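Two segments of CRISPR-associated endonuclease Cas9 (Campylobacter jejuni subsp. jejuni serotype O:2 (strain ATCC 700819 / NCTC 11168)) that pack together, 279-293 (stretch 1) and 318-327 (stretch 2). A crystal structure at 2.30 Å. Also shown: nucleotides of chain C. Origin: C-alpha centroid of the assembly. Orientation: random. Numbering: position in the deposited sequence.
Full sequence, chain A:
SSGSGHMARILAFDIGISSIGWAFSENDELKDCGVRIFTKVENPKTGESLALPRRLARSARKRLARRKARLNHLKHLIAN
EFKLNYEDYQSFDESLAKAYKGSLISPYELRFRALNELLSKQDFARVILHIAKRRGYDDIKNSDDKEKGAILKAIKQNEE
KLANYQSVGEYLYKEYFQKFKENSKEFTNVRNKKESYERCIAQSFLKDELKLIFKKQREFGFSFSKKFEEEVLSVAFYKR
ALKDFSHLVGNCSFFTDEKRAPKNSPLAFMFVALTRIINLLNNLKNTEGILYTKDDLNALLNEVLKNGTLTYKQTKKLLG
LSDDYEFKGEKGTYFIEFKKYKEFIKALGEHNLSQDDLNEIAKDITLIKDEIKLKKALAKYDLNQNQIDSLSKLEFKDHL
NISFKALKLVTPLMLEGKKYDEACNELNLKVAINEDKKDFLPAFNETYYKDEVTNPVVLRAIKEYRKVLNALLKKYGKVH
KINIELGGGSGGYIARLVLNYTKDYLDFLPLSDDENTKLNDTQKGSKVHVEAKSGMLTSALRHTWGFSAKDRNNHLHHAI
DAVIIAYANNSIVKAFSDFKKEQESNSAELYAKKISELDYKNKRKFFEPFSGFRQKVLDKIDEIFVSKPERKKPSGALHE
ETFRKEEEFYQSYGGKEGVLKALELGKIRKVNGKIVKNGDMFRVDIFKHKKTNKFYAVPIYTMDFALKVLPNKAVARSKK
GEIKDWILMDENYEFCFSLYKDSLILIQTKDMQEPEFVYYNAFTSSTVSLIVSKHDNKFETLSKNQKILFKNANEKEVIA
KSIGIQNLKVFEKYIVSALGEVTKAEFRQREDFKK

Stretch 1 (279-293) NLLNNLKNTEGILYT
Stretch 2 (318-327) LLGLSDDYEF

Stretch 1 enters as a helix already under way at Asn279 and running to about Glu288, held by i-to-i+4 bonds such as Leu284 N to Leu280 O (2.9 Å) and Glu288 N to Leu284 O (2.6 Å). Gly289 leaves the helix with positive phi (68/19), a conformation that favours glycine, and Ile290 to Thr293 continue in extended geometry. Stretch 2 has no regular helix or strand across the contact. Its register is fixed at two points: the CA atoms of Leu284 and Tyr325 lie 8.6 Å apart, those of Tyr292 and Leu319 8.8 Å. Both sides together bury 362 Å².

Two bumps from stretch 2 define the fit, Leu319 and Tyr325, and Leu284 touches both. Leu284 (chi1 m, chi2 t) leaves its backbone sideways, yet its end comes nearer: CD1 lies 4.1 Å from Leu319 CD1, while CD2 lies 3.6 Å from Tyr325 CD2, approaching that ring obliquely. Leu280 (t, p) points toward stretch 2 and covers one face of the Tyr325 ring, with its CD1 4.3 Å from Tyr325 CD2. The tyrosine, at chi1 38° and chi2 39°, thus rests against two leucines one helical turn apart; its OH is hydrogen-bonded elsewhere in the structure.

Leu319 has the largest covered area, 81 Å². Its backbone is at -163/57, with chi1 in p and chi2 at 91°, between wells. The side chain fills a hollow lined by Leu281, Leu284 and Tyr292. Leu281 (m, t) brings CD2 to 4.0 Å from Leu319 CD2. That same Leu319 CD2 sits over the Tyr292 ring, 4.2 Å from the centroid and 16° off the normal, a CH-pi contact. Tyr292 (chi1 -69°, chi2 -71°) also donates from OH to Leu319 O at 2.9 Å, so one tyrosine side chain meets the Leu319 side chain with its ring face and the Leu319 backbone with its hydroxyl. The fit is tight, with Tyr292 CE1 3.4 Å from Leu319 CB. Gly320 follows at 132/-149, where a CB would jam against the preceding carbonyl O.

Polar and charged groups lie beside the apolar contacts. Glu288 OE1 and Asp323 OD2 stand 4.2 Å apart, like charges with no attraction between them. Asn283 (chi1 t) places OD1 4.3 Å from Glu326 CG, a loose contact, while Asn283 ND2 donates to DT26 OP1 at 2.9 Å and 162°. Asn286 ND2 reaches the same DT26 OP1 at 3.1 Å and 165°, so two asparagines grip one phosphate oxygen. Glu326 OE2 lies 2.9 Å from DT25 OP1.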

# COMPACT_ATOMS: atom_id res chain seq x y z
N ASN A 279 -8.77 16.20 -35.53
CA ASN A 279 -8.70 17.39 -34.68
C ASN A 279 -7.73 18.42 -35.23
O ASN A 279 -7.94 19.62 -35.03
CB ASN A 279 -8.30 16.99 -33.25
CG ASN A 279 -9.40 16.23 -32.53
OD1 ASN A 279 -10.46 15.96 -33.10
ND2 ASN A 279 -9.15 15.87 -31.28
N LEU A 280 -6.68 17.99 -35.93
CA LEU A 280 -5.76 18.95 -36.53
C LEU A 280 -6.41 19.65 -37.72
O LEU A 280 -6.26 20.87 -37.89
CB LEU A 280 -4.47 18.26 -36.95
CG LEU A 280 -3.42 19.19 -37.57
CD1 LEU A 280 -2.99 20.26 -36.57
CD2 LEU A 280 -2.22 18.41 -38.08
N LEU A 281 -7.12 18.90 -38.56
CA LEU A 281 -7.82 19.50 -39.69
C LEU A 281 -8.87 20.50 -39.21
O LEU A 281 -9.01 21.59 -39.78
CB LEU A 281 -8.46 18.42 -40.56
CG LEU A 281 -7.54 17.33 -41.10
CD1 LEU A 281 -8.33 16.30 -41.89
CD2 LEU A 281 -6.44 17.93 -41.96
N ASN A 282 -9.61 20.14 -38.16
CA ASN A 282 -10.57 21.07 -37.59
C ASN A 282 -9.88 22.21 -36.86
O ASN A 282 -10.41 23.32 -36.80
CB ASN A 282 -11.52 20.34 -36.64
CG ASN A 282 -12.53 19.48 -37.39
OD1 ASN A 282 -13.64 19.91 -37.67
ND2 ASN A 282 -12.14 18.25 -37.70
N ASN A 283 -8.69 21.96 -36.31
CA ASN A 283 -7.92 23.04 -35.69
C ASN A 283 -7.52 24.09 -36.71
O ASN A 283 -7.53 25.29 -36.42
CB ASN A 283 -6.69 22.47 -34.98
CG ASN A 283 -5.75 23.55 -34.49
OD1 ASN A 283 -4.56 23.55 -34.84
ND2 ASN A 283 -6.27 24.48 -33.70
N LEU A 284 -7.17 23.66 -37.92
CA LEU A 284 -6.80 24.61 -38.96
C LEU A 284 -8.00 25.42 -39.43
O LEU A 284 -7.84 26.57 -39.86
CB LEU A 284 -6.15 23.87 -40.14
CG LEU A 284 -4.86 23.12 -39.80
CD1 LEU A 284 -4.32 22.40 -41.02
CD2 LEU A 284 -3.82 24.07 -39.23
N LYS A 285 -9.20 24.84 -39.37
CA LYS A 285 -10.40 25.60 -39.69
C LYS A 285 -10.65 26.69 -38.66
O LYS A 285 -11.02 27.82 -39.01
CB LYS A 285 -11.61 24.67 -39.80
N ASN A 286 -10.46 26.38 -37.38
CA ASN A 286 -10.62 27.39 -36.34
C ASN A 286 -9.56 28.48 -36.43
O ASN A 286 -9.80 29.61 -35.99
CB ASN A 286 -10.58 26.73 -34.96
CG ASN A 286 -11.73 25.78 -34.72
OD1 ASN A 286 -12.86 26.03 -35.15
ND2 ASN A 286 -11.46 24.68 -34.03
N THR A 287 -8.40 28.16 -37.00
CA THR A 287 -7.29 29.11 -37.09
C THR A 287 -7.21 29.81 -38.44
O THR A 287 -7.06 31.03 -38.50
CB THR A 287 -5.97 28.40 -36.80
OG1 THR A 287 -6.19 26.99 -36.67
CG2 THR A 287 -5.35 28.92 -35.51
N GLU A 288 -7.31 29.06 -39.54
CA GLU A 288 -7.10 29.60 -40.87
C GLU A 288 -8.29 29.43 -41.80
O GLU A 288 -8.22 29.87 -42.96
CB GLU A 288 -5.86 28.96 -41.51
CG GLU A 288 -4.77 28.58 -40.51
CD GLU A 288 -3.90 29.75 -40.08
OE1 GLU A 288 -2.66 29.63 -40.13
OE2 GLU A 288 -4.46 30.81 -39.69
N GLY A 289 -9.38 28.82 -41.34
CA GLY A 289 -10.54 28.65 -42.18
C GLY A 289 -10.36 27.70 -43.34
O GLY A 289 -11.14 27.74 -44.29
N ILE A 290 -9.34 26.84 -43.29
CA ILE A 290 -9.09 25.89 -44.36
C ILE A 290 -9.95 24.65 -44.13
O ILE A 290 -9.86 24.01 -43.07
CB ILE A 290 -7.60 25.52 -44.44
CG1 ILE A 290 -6.74 26.78 -44.52
CG2 ILE A 290 -7.34 24.62 -45.64
CD1 ILE A 290 -5.26 26.51 -44.59
N LEU A 291 -10.78 24.31 -45.11
CA LEU A 291 -11.67 23.16 -45.03
C LEU A 291 -11.05 22.02 -45.83
O LEU A 291 -10.94 22.10 -47.06
CB LEU A 291 -13.06 23.50 -45.55
CG LEU A 291 -13.85 24.57 -44.80
CD1 LEU A 291 -15.15 24.87 -45.52
CD2 LEU A 291 -14.12 24.12 -43.37
N TYR A 292 -10.64 20.96 -45.14
CA TYR A 292 -10.11 19.76 -45.78
C TYR A 292 -11.22 18.72 -45.94
O TYR A 292 -12.34 18.88 -45.44
CB TYR A 292 -8.93 19.20 -44.99
CG TYR A 292 -7.71 20.09 -45.04
CD1 TYR A 292 -6.97 20.21 -46.21
CD2 TYR A 292 -7.30 20.81 -43.92
CE1 TYR A 292 -5.86 21.03 -46.26
CE2 TYR A 292 -6.19 21.62 -43.97
CZ TYR A 292 -5.47 21.73 -45.14
OH TYR A 292 -4.36 22.54 -45.19
N THR A 293 -10.89 17.64 -46.64
CA THR A 293 -11.86 16.63 -47.03
C THR A 293 -11.39 15.26 -46.57
O THR A 293 -10.29 15.09 -46.05
CB THR A 293 -12.10 16.65 -48.54
OG1 THR A 293 -10.88 17.01 -49.21
CG2 THR A 293 -13.19 17.64 -48.90
N LEU A 318 1.85 17.92 -47.08
CA LEU A 318 0.65 17.32 -47.64
C LEU A 318 -0.52 18.29 -47.67
O LEU A 318 -1.55 17.96 -48.26
CB LEU A 318 0.28 16.05 -46.85
CG LEU A 318 1.18 14.82 -46.99
CD1 LEU A 318 1.64 14.25 -45.63
CD2 LEU A 318 0.49 13.74 -47.85
N LEU A 319 -0.38 19.47 -47.06
CA LEU A 319 -1.45 20.46 -47.06
C LEU A 319 -0.97 21.86 -46.68
O LEU A 319 -1.49 22.47 -45.74
CB LEU A 319 -2.57 20.01 -46.10
CG LEU A 319 -2.23 19.28 -44.80
CD1 LEU A 319 -2.04 20.24 -43.63
CD2 LEU A 319 -3.33 18.27 -44.49
N GLY A 320 0.00 22.39 -47.43
CA GLY A 320 0.37 23.78 -47.27
C GLY A 320 1.85 24.07 -47.14
O GLY A 320 2.70 23.35 -47.69
N LEU A 321 2.17 25.13 -46.40
CA LEU A 321 3.52 25.65 -46.29
C LEU A 321 4.31 24.92 -45.21
O LEU A 321 4.02 23.76 -44.90
CB LEU A 321 3.48 27.15 -45.98
N SER A 322 5.31 25.60 -44.65
CA SER A 322 6.06 25.11 -43.49
C SER A 322 5.64 25.97 -42.30
O SER A 322 6.02 27.14 -42.22
CB SER A 322 7.56 25.17 -43.73
OG SER A 322 8.25 24.41 -42.76
N ASP A 323 4.87 25.39 -41.39
CA ASP A 323 4.15 26.15 -40.38
C ASP A 323 4.42 25.55 -39.01
O ASP A 323 4.82 24.40 -38.87
CB ASP A 323 2.64 26.17 -40.69
CG ASP A 323 1.85 27.00 -39.70
OD1 ASP A 323 2.46 27.71 -38.87
OD2 ASP A 323 0.60 26.94 -39.75
N ASP A 324 4.19 26.37 -37.98
CA ASP A 324 4.35 25.97 -36.58
C ASP A 324 2.99 26.06 -35.90
O ASP A 324 2.65 27.06 -35.26
CB ASP A 324 5.39 26.84 -35.89
N TYR A 325 2.20 25.00 -36.05
CA TYR A 325 0.98 24.80 -35.29
C TYR A 325 1.29 23.90 -34.10
O TYR A 325 2.00 22.90 -34.24
CB TYR A 325 -0.15 24.20 -36.15
CG TYR A 325 0.23 23.14 -37.20
CD1 TYR A 325 1.19 22.17 -36.95
CD2 TYR A 325 -0.43 23.10 -38.43
CE1 TYR A 325 1.52 21.21 -37.90
CE2 TYR A 325 -0.11 22.13 -39.38
CZ TYR A 325 0.86 21.19 -39.11
OH TYR A 325 1.18 20.24 -40.05
N GLU A 326 0.77 24.28 -32.93
CA GLU A 326 0.95 23.63 -31.63
C GLU A 326 1.89 22.44 -31.67
O GLU A 326 1.47 21.31 -31.93
CB GLU A 326 -0.42 23.21 -31.07
CG GLU A 326 -1.62 23.95 -31.67
CD GLU A 326 -1.51 25.48 -31.64
OE1 GLU A 326 -1.24 26.06 -32.71
OE2 GLU A 326 -1.72 26.09 -30.57
N PHE A 327 3.18 22.69 -31.40
CA PHE A 327 4.27 21.81 -31.79
C PHE A 327 5.01 21.25 -30.59
O PHE A 327 4.85 21.70 -29.45
CB PHE A 327 5.27 22.56 -32.67
CG PHE A 327 5.14 22.27 -34.13
CD1 PHE A 327 4.38 21.19 -34.56
CD2 PHE A 327 5.78 23.05 -35.07
CE1 PHE A 327 4.25 20.92 -35.90
CE2 PHE A 327 5.66 22.77 -36.42
CZ PHE A 327 4.89 21.70 -36.83
P DT C 26 -8.72 22.96 -31.49
OP1 DT C 26 -8.85 23.96 -32.58
OP2 DT C 26 -8.76 23.39 -30.08
O5' DT C 26 -9.83 21.83 -31.67
C5' DT C 26 -9.78 20.95 -32.79
C4' DT C 26 -10.80 19.84 -32.65
O4' DT C 26 -10.38 18.93 -31.61
C3' DT C 26 -12.18 20.30 -32.23
O3' DT C 26 -12.92 20.69 -33.37
C2' DT C 26 -12.75 19.05 -31.57
C1' DT C 26 -11.52 18.42 -30.93
N1 DT C 26 -11.37 18.72 -29.47
C2 DT C 26 -12.04 17.95 -28.56
O2 DT C 26 -12.76 17.02 -28.87
N3 DT C 26 -11.83 18.30 -27.25
C4 DT C 26 -11.03 19.33 -26.78
O4 DT C 26 -10.91 19.58 -25.58
C5 DT C 26 -10.36 20.10 -27.80
C7 DT C 26 -9.47 21.25 -27.41
C6 DT C 26 -10.56 19.76 -29.08
P DT C 25 -4.19 24.43 -28.30
OP1 DT C 25 -4.19 25.60 -29.19
OP2 DT C 25 -4.73 24.54 -26.93
O5' DT C 25 -4.95 23.22 -29.02
C5' DT C 25 -4.58 22.86 -30.34
C4' DT C 25 -5.23 21.55 -30.76
O4' DT C 25 -4.78 20.47 -29.90
C3' DT C 25 -6.73 21.51 -30.63
O3' DT C 25 -7.34 22.17 -31.72
C2' DT C 25 -6.98 20.01 -30.66
C1' DT C 25 -5.83 19.52 -29.78
N1 DT C 25 -6.20 19.40 -28.34
C2 DT C 25 -6.82 18.25 -27.91
O2 DT C 25 -7.07 17.31 -28.64
N3 DT C 25 -7.14 18.24 -26.58
C4 DT C 25 -6.91 19.24 -25.66
O4 DT C 25 -7.23 19.14 -24.48
C5 DT C 25 -6.26 20.42 -26.18
C7 DT C 25 -5.96 21.58 -25.28
C6 DT C 25 -5.95 20.44 -27.48
P DT C 24 -1.29 25.66 -23.56
OP1 DT C 24 -1.05 27.04 -24.04
OP2 DT C 24 -2.32 25.41 -22.53
O5' DT C 24 -1.62 24.72 -24.81
C5' DT C 24 -0.67 24.60 -25.86
C4' DT C 24 -0.89 23.34 -26.66
O4' DT C 24 -0.57 22.17 -25.86
C3' DT C 24 -2.32 23.08 -27.09
O3' DT C 24 -2.68 23.90 -28.18
C2' DT C 24 -2.23 21.61 -27.47
C1' DT C 24 -1.36 21.08 -26.33
N1 DT C 24 -2.17 20.54 -25.20
C2 DT C 24 -2.58 19.23 -25.23
O2 DT C 24 -2.30 18.47 -26.14
N3 DT C 24 -3.34 18.84 -24.16
C4 DT C 24 -3.73 19.61 -23.08
O4 DT C 24 -4.40 19.16 -22.17
C5 DT C 24 -3.27 20.98 -23.11
C7 DT C 24 -3.62 21.91 -21.99
C6 DT C 24 -2.52 21.37 -24.15